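Local coordinates for bromodomain protein, putative (PDB 4PY6), which probably recognises acetylated lysines, as other bromodomains do, and here binds a dihydropteridinone ligand in the pocket of its bromodomain, at residues A[87-98]-A[118-129]. Sequence-based numbering, arbitrary orientation.
Sequences PIDFYHDMKLIY and AKSSDMKFEFLW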
# COMPACT_ATOMS: atom_id res chain seq x y z
N PRO A 87 -11.51 13.65 -13.40
CA PRO A 87 -10.60 12.67 -12.77
C PRO A 87 -11.10 12.09 -11.45
O PRO A 87 -10.72 10.97 -11.10
CB PRO A 87 -9.31 13.47 -12.57
CG PRO A 87 -9.40 14.62 -13.51
CD PRO A 87 -10.85 14.96 -13.58
N ILE A 88 -11.95 12.83 -10.71
CA ILE A 88 -12.55 12.43 -9.43
C ILE A 88 -13.48 11.21 -9.56
O ILE A 88 -13.66 10.48 -8.59
CB ILE A 88 -13.24 13.64 -8.73
CG1 ILE A 88 -13.35 13.46 -7.20
CG2 ILE A 88 -14.61 13.96 -9.36
CD1 ILE A 88 -12.07 13.76 -6.41
N ASP A 89 -14.08 11.01 -10.76
CA ASP A 89 -14.97 9.89 -11.06
C ASP A 89 -14.18 8.57 -11.02
O ASP A 89 -14.73 7.54 -10.63
CB ASP A 89 -15.67 10.09 -12.41
CG ASP A 89 -16.55 11.33 -12.52
OD1 ASP A 89 -17.16 11.72 -11.51
OD2 ASP A 89 -16.65 11.88 -13.64
N PHE A 90 -12.88 8.63 -11.38
CA PHE A 90 -11.94 7.50 -11.34
C PHE A 90 -11.58 7.24 -9.87
O PHE A 90 -11.52 6.08 -9.46
CB PHE A 90 -10.68 7.83 -12.17
CG PHE A 90 -9.42 7.06 -11.84
CD1 PHE A 90 -8.53 7.53 -10.88
CD2 PHE A 90 -9.08 5.91 -12.53
CE1 PHE A 90 -7.36 6.83 -10.58
CE2 PHE A 90 -7.91 5.21 -12.24
CZ PHE A 90 -7.05 5.68 -11.26
N TYR A 91 -11.34 8.33 -9.10
CA TYR A 91 -11.01 8.31 -7.67
C TYR A 91 -12.12 7.60 -6.88
O TYR A 91 -11.82 6.73 -6.07
CB TYR A 91 -10.79 9.76 -7.15
CG TYR A 91 -10.67 9.88 -5.64
CD1 TYR A 91 -9.44 9.73 -5.01
CD2 TYR A 91 -11.78 10.15 -4.85
CE1 TYR A 91 -9.32 9.82 -3.62
CE2 TYR A 91 -11.68 10.24 -3.46
CZ TYR A 91 -10.45 10.07 -2.85
OH TYR A 91 -10.33 10.17 -1.49
N HIS A 92 -13.39 7.97 -7.15
CA HIS A 92 -14.57 7.39 -6.51
C HIS A 92 -14.73 5.90 -6.81
O HIS A 92 -15.10 5.15 -5.91
CB HIS A 92 -15.85 8.16 -6.88
CG HIS A 92 -15.93 9.54 -6.30
ND1 HIS A 92 -16.67 10.54 -6.91
CD2 HIS A 92 -15.37 10.04 -5.17
CE1 HIS A 92 -16.54 11.61 -6.15
NE2 HIS A 92 -15.76 11.36 -5.09
N ASP A 93 -14.41 5.49 -8.06
CA ASP A 93 -14.48 4.09 -8.49
C ASP A 93 -13.38 3.24 -7.87
O ASP A 93 -13.64 2.12 -7.44
CB ASP A 93 -14.48 3.97 -10.02
CG ASP A 93 -15.85 4.04 -10.69
OD1 ASP A 93 -16.86 4.27 -9.98
OD2 ASP A 93 -15.92 3.84 -11.92
N MET A 94 -12.14 3.79 -7.80
CA MET A 94 -11.00 3.10 -7.19
C MET A 94 -11.26 2.89 -5.70
O MET A 94 -11.04 1.78 -5.21
CB MET A 94 -9.69 3.88 -7.41
CG MET A 94 -9.19 3.85 -8.84
SD MET A 94 -8.42 2.29 -9.34
CE MET A 94 -6.79 2.53 -8.72
N LYS A 95 -11.79 3.92 -5.00
CA LYS A 95 -12.15 3.87 -3.58
C LYS A 95 -13.28 2.88 -3.32
O LYS A 95 -13.30 2.23 -2.27
CB LYS A 95 -12.54 5.27 -3.06
CG LYS A 95 -11.37 6.24 -2.82
CD LYS A 95 -10.57 5.96 -1.54
CE LYS A 95 -11.18 6.56 -0.29
NZ LYS A 95 -10.33 6.32 0.90
N LEU A 96 -14.21 2.75 -4.29
CA LEU A 96 -15.36 1.85 -4.24
C LEU A 96 -14.95 0.38 -4.16
O LEU A 96 -15.60 -0.37 -3.43
CB LEU A 96 -16.26 2.11 -5.47
CG LEU A 96 -17.67 1.51 -5.50
CD1 LEU A 96 -18.52 1.99 -4.33
CD2 LEU A 96 -18.36 1.87 -6.80
N ILE A 97 -13.86 -0.02 -4.86
CA ILE A 97 -13.32 -1.39 -4.85
C ILE A 97 -13.03 -1.83 -3.40
O ILE A 97 -13.51 -2.87 -2.96
CB ILE A 97 -12.02 -1.50 -5.71
CG1 ILE A 97 -12.27 -1.16 -7.20
CG2 ILE A 97 -11.36 -2.87 -5.56
CD1 ILE A 97 -10.97 -1.00 -8.02
N TYR A 98 -12.24 -1.02 -2.68
CA TYR A 98 -11.82 -1.29 -1.31
C TYR A 98 -12.95 -1.14 -0.30
O TYR A 98 -13.02 -1.94 0.63
CB TYR A 98 -10.58 -0.45 -0.93
CG TYR A 98 -9.58 -0.28 -2.07
CD1 TYR A 98 -8.99 -1.38 -2.67
CD2 TYR A 98 -9.25 0.98 -2.54
CE1 TYR A 98 -8.11 -1.23 -3.75
CE2 TYR A 98 -8.34 1.15 -3.58
CZ TYR A 98 -7.77 0.04 -4.18
OH TYR A 98 -6.88 0.20 -5.22
N ALA A 118 -7.40 -5.05 0.89
CA ALA A 118 -8.29 -3.93 0.57
C ALA A 118 -7.85 -2.67 1.32
O ALA A 118 -7.83 -1.59 0.73
CB ALA A 118 -9.73 -4.28 0.92
N LYS A 119 -7.50 -2.81 2.62
CA LYS A 119 -7.06 -1.72 3.48
C LYS A 119 -5.72 -1.14 3.02
O LYS A 119 -5.59 0.08 2.91
CB LYS A 119 -7.00 -2.16 4.95
CG LYS A 119 -8.37 -2.17 5.64
CD LYS A 119 -8.27 -2.74 7.05
CE LYS A 119 -9.61 -2.73 7.75
NZ LYS A 119 -9.52 -3.36 9.10
N SER A 120 -4.73 -2.02 2.72
CA SER A 120 -3.40 -1.61 2.27
C SER A 120 -3.40 -0.94 0.90
O SER A 120 -2.69 0.04 0.71
CB SER A 120 -2.43 -2.79 2.29
OG SER A 120 -2.29 -3.31 3.61
N SER A 121 -4.21 -1.47 -0.04
CA SER A 121 -4.32 -0.92 -1.40
C SER A 121 -4.97 0.46 -1.40
O SER A 121 -4.59 1.31 -2.20
CB SER A 121 -5.08 -1.87 -2.31
OG SER A 121 -4.40 -3.11 -2.44
N ASP A 122 -5.94 0.68 -0.48
CA ASP A 122 -6.63 1.96 -0.28
C ASP A 122 -5.62 3.02 0.16
O ASP A 122 -5.65 4.14 -0.34
CB ASP A 122 -7.75 1.81 0.77
CG ASP A 122 -8.51 3.09 1.03
OD1 ASP A 122 -9.45 3.39 0.26
OD2 ASP A 122 -8.17 3.80 2.00
N MET A 123 -4.72 2.65 1.09
CA MET A 123 -3.65 3.51 1.62
C MET A 123 -2.62 3.79 0.53
O MET A 123 -2.20 4.94 0.39
CB MET A 123 -3.00 2.88 2.86
CG MET A 123 -3.96 2.69 4.01
SD MET A 123 -3.17 2.16 5.54
CE MET A 123 -4.60 2.01 6.59
N LYS A 124 -2.26 2.76 -0.27
CA LYS A 124 -1.33 2.87 -1.40
C LYS A 124 -1.91 3.78 -2.49
O LYS A 124 -1.18 4.61 -3.03
CB LYS A 124 -0.97 1.48 -1.95
CG LYS A 124 0.16 1.49 -2.97
CD LYS A 124 0.41 0.13 -3.60
CE LYS A 124 1.35 0.24 -4.77
NZ LYS A 124 1.70 -1.09 -5.33
N PHE A 125 -3.23 3.63 -2.80
CA PHE A 125 -3.94 4.44 -3.79
C PHE A 125 -3.99 5.91 -3.37
O PHE A 125 -3.76 6.79 -4.20
CB PHE A 125 -5.36 3.90 -4.08
CG PHE A 125 -6.27 4.87 -4.81
CD1 PHE A 125 -6.05 5.17 -6.15
CD2 PHE A 125 -7.31 5.51 -4.14
CE1 PHE A 125 -6.86 6.09 -6.81
CE2 PHE A 125 -8.12 6.43 -4.81
CZ PHE A 125 -7.89 6.72 -6.14
N GLU A 126 -4.30 6.16 -2.07
CA GLU A 126 -4.38 7.51 -1.50
C GLU A 126 -3.04 8.24 -1.57
O GLU A 126 -3.04 9.46 -1.77
CB GLU A 126 -4.90 7.47 -0.05
CG GLU A 126 -6.41 7.40 0.06
CD GLU A 126 -7.20 8.62 -0.37
OE1 GLU A 126 -6.68 9.75 -0.26
OE2 GLU A 126 -8.36 8.44 -0.80
N PHE A 127 -1.92 7.50 -1.44
CA PHE A 127 -0.57 8.06 -1.55
C PHE A 127 -0.33 8.47 -3.01
O PHE A 127 0.12 9.59 -3.25
CB PHE A 127 0.50 7.04 -1.10
CG PHE A 127 1.93 7.42 -1.43
CD1 PHE A 127 2.52 7.01 -2.62
CD2 PHE A 127 2.68 8.20 -0.56
CE1 PHE A 127 3.83 7.38 -2.94
CE2 PHE A 127 4.00 8.56 -0.87
CZ PHE A 127 4.56 8.15 -2.05
N LEU A 128 -0.64 7.56 -3.96
CA LEU A 128 -0.48 7.77 -5.40
C LEU A 128 -1.37 8.89 -5.93
O LEU A 128 -0.96 9.61 -6.84
CB LEU A 128 -0.70 6.46 -6.18
CG LEU A 128 0.39 5.40 -6.04
CD1 LEU A 128 -0.13 4.04 -6.46
CD2 LEU A 128 1.64 5.76 -6.84
N TRP A 129 -2.57 9.05 -5.34
CA TRP A 129 -3.50 10.12 -5.71
C TRP A 129 -2.99 11.46 -5.20
O TRP A 129 -3.05 12.44 -5.93
CB TRP A 129 -4.92 9.83 -5.19
CG TRP A 129 -5.92 10.89 -5.56
CD1 TRP A 129 -6.33 11.94 -4.79
CD2 TRP A 129 -6.60 11.02 -6.81
NE1 TRP A 129 -7.24 12.71 -5.48
CE2 TRP A 129 -7.43 12.17 -6.72
CE3 TRP A 129 -6.61 10.28 -8.00
CZ2 TRP A 129 -8.25 12.59 -7.77
CZ3 TRP A 129 -7.43 10.69 -9.04
CH2 TRP A 129 -8.23 11.83 -8.93
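F125 pushes its ring into the hollow between Y91, M94, K95 and Y98, one of two knobs that lock helices 87-104 and 112-138 of the bromodomain's helical bundle together. The segments run nearly antiparallel, 159° between directions, with axes 9.5 Å apart. One face of the F125 ring lies on M94, whose CB is 3.8 Å from the ring centroid in a CH-pi contact; M94's chain, bent at chi2 and chi3, brings CE back to F125 CD1. The reciprocal knob is Y98, set among A118, S121, D122 and F125. Its ring lies against the backbone of 118-129, with D122 N over the centre of one face and S121 CB 3.4 Å from Y98 CE1, while its OH is hydrogen-bonded to Y72. At the other end the W129 indole fills the groove beside P87, I88, F90 and Y91. CD1 of Y91 stands over the indole face, and Y91 CB makes a CH-pi contact with the six-membered ring of W129, 14° off that ring's normal. W129 CZ3 sits at the edge of the F90 ring, near its plane, 3.8 Å from F90 CD1, and L27 of helix 22-32 touches both residues. With CG anti to the backbone N (chi1 171°), Y91 extends across the interface and gives its OH to the syn lone pair of E126 OE2, 2.7 Å away. K95, curled by bends at chi2 and chi3, reaches D122 OD1 with NZ at 3.1 Å and E126 OE2 more weakly. The chemistry is thus divided: an aromatic and aliphatic interior bordered by one lysine shared between the carboxylates of D122 and E126; the lysine's positive charge probably offsets their mutual repulsion.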